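Local structure of putative tetR family transcriptional regulator (Streptomyces coelicolor A3, 2Q24) at the interface of chains A and B. The protein is a putative TetR-family transcriptional regulator that forms an unusual dimer and probably binds DNA through a helix-turn-helix motif. Numbering follows the deposited sequence. Chains: chain A/B, Putative tetR family transcriptional regulator.

Contact 1: the interface of chains A and B. Residues chain A 17, 67-68, 71; chain B 120, 123-124, 127.
At the apolar centre of this patch, the methyl group of A:Ala71 presses on the side-chain methylene of B:Asp124, with the two CB atoms 3.3 Å apart. A separate van der Waals contact lies along the B:Gly123 backbone, where B:Gly123 CA, 7.8 Å from A:Ala71 CB, sits over one face of the A:Arg67 guanidinium, towards its rim and 3.6 Å from CZ. Around these contacts the site turns polar, illustrating how one acidic residue can organise several donors from a partner chain. The carboxylate of B:Asp124 is directed back to chain A with CG opposite its own carbonyl carbon (chi1 -85°), and its two oxygens meet different donors of chain A. A:Asn68 gives the side-chain amide ND2 to OD1 at 2.9 Å, approaching on the syn side but somewhat out of the carboxylate plane. OD2 takes A:Arg17 NH1 at 2.8 Å in an almost straight salt bridge (168° at H); the oxygen lies in the guanidinium plane, whereas the arginine comes from above the carboxylate plane. A:Arg17 reaches it through a chain fully extended from CG to NE. Water 2 joins the arginine's other terminal nitrogen, NH2, to the same OD2, tying both ends of the guanidinium to one carboxylate oxygen. Water 3 links A:Arg17 NH2 with B:Asp120 OD2, and this carboxylate also accepts the backbone N of B:Gly123, which probably steadies the loop from within chain B. At the far rim, A:Arg67 bonds through NH1 to the backbone carbonyl O of B:Asp120 at 2.8 Å, nearly in line with the C=O but with a bent N-H geometry. Its NE shares water 1 with the backbone N of B:Asp124. The site thus joins helices 17-31 and 58-75 of one subunit to the loop leading into helix 125-142 of the other, helping to hold the dimer together.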
loop_
_atom_site.group_PDB
_atom_site.type_symbol
_atom_site.label_atom_id
_atom_site.label_comp_id
_atom_site.label_asym_id
_atom_site.label_seq_id
_atom_site.Cartn_x
_atom_site.Cartn_y
_atom_site.Cartn_z
ATOM N N ARG A 17 2.460 4.953 -16.730
ATOM C CA ARG A 17 2.747 5.369 -15.370
ATOM C C ARG A 17 3.918 4.563 -14.813
ATOM O O ARG A 17 4.835 5.146 -14.252
ATOM C CB ARG A 17 1.522 5.195 -14.467
ATOM C CG ARG A 17 1.665 5.990 -13.173
ATOM C CD ARG A 17 0.469 5.866 -12.281
ATOM N NE ARG A 17 0.720 6.636 -11.067
ATOM C CZ ARG A 17 1.212 6.122 -9.944
ATOM N NH1 ARG A 17 1.468 4.817 -9.881
ATOM N NH2 ARG A 17 1.436 6.920 -8.901
ATOM N N ARG A 67 6.755 5.333 -3.681
ATOM C CA ARG A 67 5.514 4.608 -3.386
ATOM C C ARG A 67 5.280 3.472 -4.377
ATOM O O ARG A 67 4.789 2.399 -4.020
ATOM C CB ARG A 67 4.335 5.599 -3.435
ATOM C CG ARG A 67 4.387 6.490 -2.173
ATOM C CD ARG A 67 3.309 7.612 -2.175
ATOM N NE ARG A 67 1.922 7.122 -2.028
ATOM C CZ ARG A 67 0.846 7.910 -1.968
ATOM N NH1 ARG A 67 0.957 9.234 -2.121
ATOM N NH2 ARG A 67 -0.365 7.371 -1.816
ATOM N N ASN A 68 5.641 3.706 -5.636
ATOM C CA ASN A 68 5.471 2.653 -6.659
ATOM C C ASN A 68 6.424 1.460 -6.443
ATOM O O ASN A 68 6.045 0.277 -6.712
ATOM C CB ASN A 68 5.708 3.284 -8.051
ATOM C CG ASN A 68 5.550 2.281 -9.196
ATOM O OD1 ASN A 68 6.530 1.894 -9.849
ATOM N ND2 ASN A 68 4.325 1.869 -9.445
ATOM N N ALA A 71 4.741 -0.423 -3.662
ATOM C CA ALA A 71 3.565 -1.152 -4.109
ATOM C C ALA A 71 3.893 -2.328 -5.011
ATOM O O ALA A 71 3.297 -3.398 -4.852
ATOM C CB ALA A 71 2.542 -0.197 -4.800
ATOM N N ASP B 120 -0.200 14.416 -4.072
ATOM C CA ASP B 120 -0.912 13.274 -4.680
ATOM C C ASP B 120 -1.225 12.266 -3.621
ATOM O O ASP B 120 -0.356 11.469 -3.246
ATOM C CB ASP B 120 -0.117 12.629 -5.838
ATOM C CG ASP B 120 -0.695 11.243 -6.252
ATOM O OD1 ASP B 120 -1.939 11.064 -6.247
ATOM O OD2 ASP B 120 0.102 10.346 -6.569
ATOM N N GLY B 123 -1.386 7.905 -5.063
ATOM C CA GLY B 123 -0.228 7.037 -5.311
ATOM C C GLY B 123 -0.686 5.742 -5.985
ATOM O O GLY B 123 -1.427 5.776 -6.982
ATOM N N ASP B 124 -0.209 4.611 -5.443
ATOM C CA ASP B 124 -0.529 3.274 -5.978
ATOM C C ASP B 124 -1.683 2.655 -5.205
ATOM O O ASP B 124 -1.782 1.428 -5.140
ATOM C CB ASP B 124 0.734 2.376 -5.935
ATOM C CG ASP B 124 1.651 2.588 -7.212
ATOM O OD1 ASP B 124 1.790 1.674 -8.047
ATOM O OD2 ASP B 124 2.160 3.672 -7.408
ATOM N N GLN B 127 -3.798 -0.033 -6.955
ATOM C CA GLN B 127 -3.044 -1.281 -7.154
ATOM C C GLN B 127 -2.940 -2.078 -5.847
ATOM O O GLN B 127 -3.073 -3.306 -5.831
ATOM C CB GLN B 127 -1.638 -0.961 -7.690
ATOM C CG GLN B 127 -1.631 -0.173 -9.018
ATOM C CD GLN B 127 -1.535 1.361 -8.876
ATOM O OE1 GLN B 127 -2.418 2.032 -8.316
ATOM N NE2 GLN B 127 -0.466 1.920 -9.444
HETATM O O HOH W 1 0.830 4.354 -2.633
HETATM O O HOH W 2 2.887 6.091 -6.678
HETATM O O HOH W 3 0.004 9.365 -8.951
#

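Contact 2: the interface of chains A and B. Residues chain A 63, 67, 120; chain B 63, 67, 120.
A:Arg67 and B:Arg67 lie face to face about the two-fold axis, a compact example of like-charged groups stacking with glutamates at their NH1 ends. From CB, the A:Arg67 chain leaves its helix with CG opposite the carbonyl carbon, and CG passes 3.7 Å from B:Arg67 NH2. A bend at chi3 (69°) then lays the rest flat against its twin: CD packs 3.6 Å from B:Arg67 CZ, and NE lies over the centre of the partner guanidinium. The planes are 1° from parallel, and CZ in turn covers B:Arg67 NE at 3.5 Å. At the tip, NH2 rests by B:Arg67 CG, while NH1, already bonded to the B:Asp120 carbonyl, also donates to A:Glu63 OE2 at 3.1 Å and makes a longer salt bridge to B:Glu63 OE2. B:Arg67 NH1 repeats the bond to its own B:Glu63. This acidic pair probably offsets the charge of the stacked arginines. A leucine replacing A:Arg67 would probably leave B:Arg67 without its stacking partner and the two glutamates with less positive charge to balance them. The A:Glu63 and B:Glu63 OE2 atoms stand 2.6 Å apart, a clash if both are ionised; a shared proton is conceivable, but none is seen. Beside them, water 4 connects A:Glu63 OE2 and B:Glu63 OE1 with the backbone N of B:Asp120, which it meets at 2.7 Å.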
loop_
_atom_site.group_PDB
_atom_site.type_symbol
_atom_site.label_atom_id
_atom_site.label_comp_id
_atom_site.label_asym_id
_atom_site.label_seq_id
_atom_site.Cartn_x
_atom_site.Cartn_y
_atom_site.Cartn_z
ATOM N N GLU A 63 8.276 11.138 -4.564
ATOM C CA GLU A 63 7.400 10.398 -3.641
ATOM C C GLU A 63 6.626 9.305 -4.401
ATOM O O GLU A 63 6.481 8.169 -3.901
ATOM C CB GLU A 63 6.440 11.338 -2.916
ATOM C CG GLU A 63 5.320 10.547 -2.197
ATOM C CD GLU A 63 4.345 11.395 -1.379
ATOM O OE1 GLU A 63 4.772 12.037 -0.406
ATOM O OE2 GLU A 63 3.131 11.384 -1.704
ATOM N N ARG A 67 6.755 5.333 -3.681
ATOM C CA ARG A 67 5.514 4.608 -3.386
ATOM C C ARG A 67 5.280 3.472 -4.377
ATOM O O ARG A 67 4.789 2.399 -4.020
ATOM C CB ARG A 67 4.335 5.599 -3.435
ATOM C CG ARG A 67 4.387 6.490 -2.173
ATOM C CD ARG A 67 3.309 7.612 -2.175
ATOM N NE ARG A 67 1.922 7.122 -2.028
ATOM C CZ ARG A 67 0.846 7.910 -1.968
ATOM N NH1 ARG A 67 0.957 9.234 -2.121
ATOM N NH2 ARG A 67 -0.365 7.371 -1.816
ATOM N N ASP A 120 6.422 13.622 2.943
ATOM C CA ASP A 120 6.480 12.317 3.604
ATOM C C ASP A 120 6.327 11.256 2.549
ATOM O O ASP A 120 5.209 10.804 2.258
ATOM C CB ASP A 120 5.415 12.141 4.696
ATOM C CG ASP A 120 5.474 10.756 5.351
ATOM O OD1 ASP A 120 6.552 10.115 5.329
ATOM O OD2 ASP A 120 4.450 10.309 5.916
ATOM N N GLU B 63 -3.419 13.912 3.292
ATOM C CA GLU B 63 -2.714 12.840 2.535
ATOM C C GLU B 63 -2.332 11.655 3.408
ATOM O O GLU B 63 -2.616 10.490 3.065
ATOM C CB GLU B 63 -1.467 13.384 1.818
ATOM C CG GLU B 63 -0.686 12.238 1.201
ATOM C CD GLU B 63 0.459 12.650 0.347
ATOM O OE1 GLU B 63 0.485 13.797 -0.134
ATOM O OE2 GLU B 63 1.363 11.797 0.193
ATOM N N ARG B 67 -3.690 7.782 3.168
ATOM C CA ARG B 67 -2.753 6.687 2.952
ATOM C C ARG B 67 -2.821 5.675 4.063
ATOM O O ARG B 67 -2.680 4.463 3.842
ATOM C CB ARG B 67 -1.330 7.250 2.860
ATOM C CG ARG B 67 -1.102 7.998 1.563
ATOM C CD ARG B 67 0.295 8.651 1.493
ATOM N NE ARG B 67 1.375 7.662 1.509
ATOM C CZ ARG B 67 2.651 7.945 1.335
ATOM N NH1 ARG B 67 3.020 9.219 1.154
ATOM N NH2 ARG B 67 3.559 6.970 1.361
ATOM N N ASP B 120 -0.200 14.416 -4.072
ATOM C CA ASP B 120 -0.912 13.274 -4.680
ATOM C C ASP B 120 -1.225 12.266 -3.621
ATOM O O ASP B 120 -0.356 11.469 -3.246
ATOM C CB ASP B 120 -0.117 12.629 -5.838
ATOM C CG ASP B 120 -0.695 11.243 -6.252
ATOM O OD1 ASP B 120 -1.939 11.064 -6.247
ATOM O OD2 ASP B 120 0.102 10.346 -6.569
HETATM O O HOH W 4 2.183 13.959 -2.791
#

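The centres of the C-alpha atoms of contact 1 and contact 2 are about 8 Å apart, and the two contacts share A:Arg67 and B:Asp120. Helix 58-75 supplies chain A residues to both, so a single helix faces the partner's loop in contact 1 and its own symmetry mate in contact 2. Contact 2 spans the two-fold axis, whereas contact 1 lies off it and has a twin with the chains exchanged. Together they form a largely polar stretch of the interface in which A:Arg67, and by symmetry B:Arg67, couples the axis to a flanking loop, probably fixing how the two subunits are set against each other.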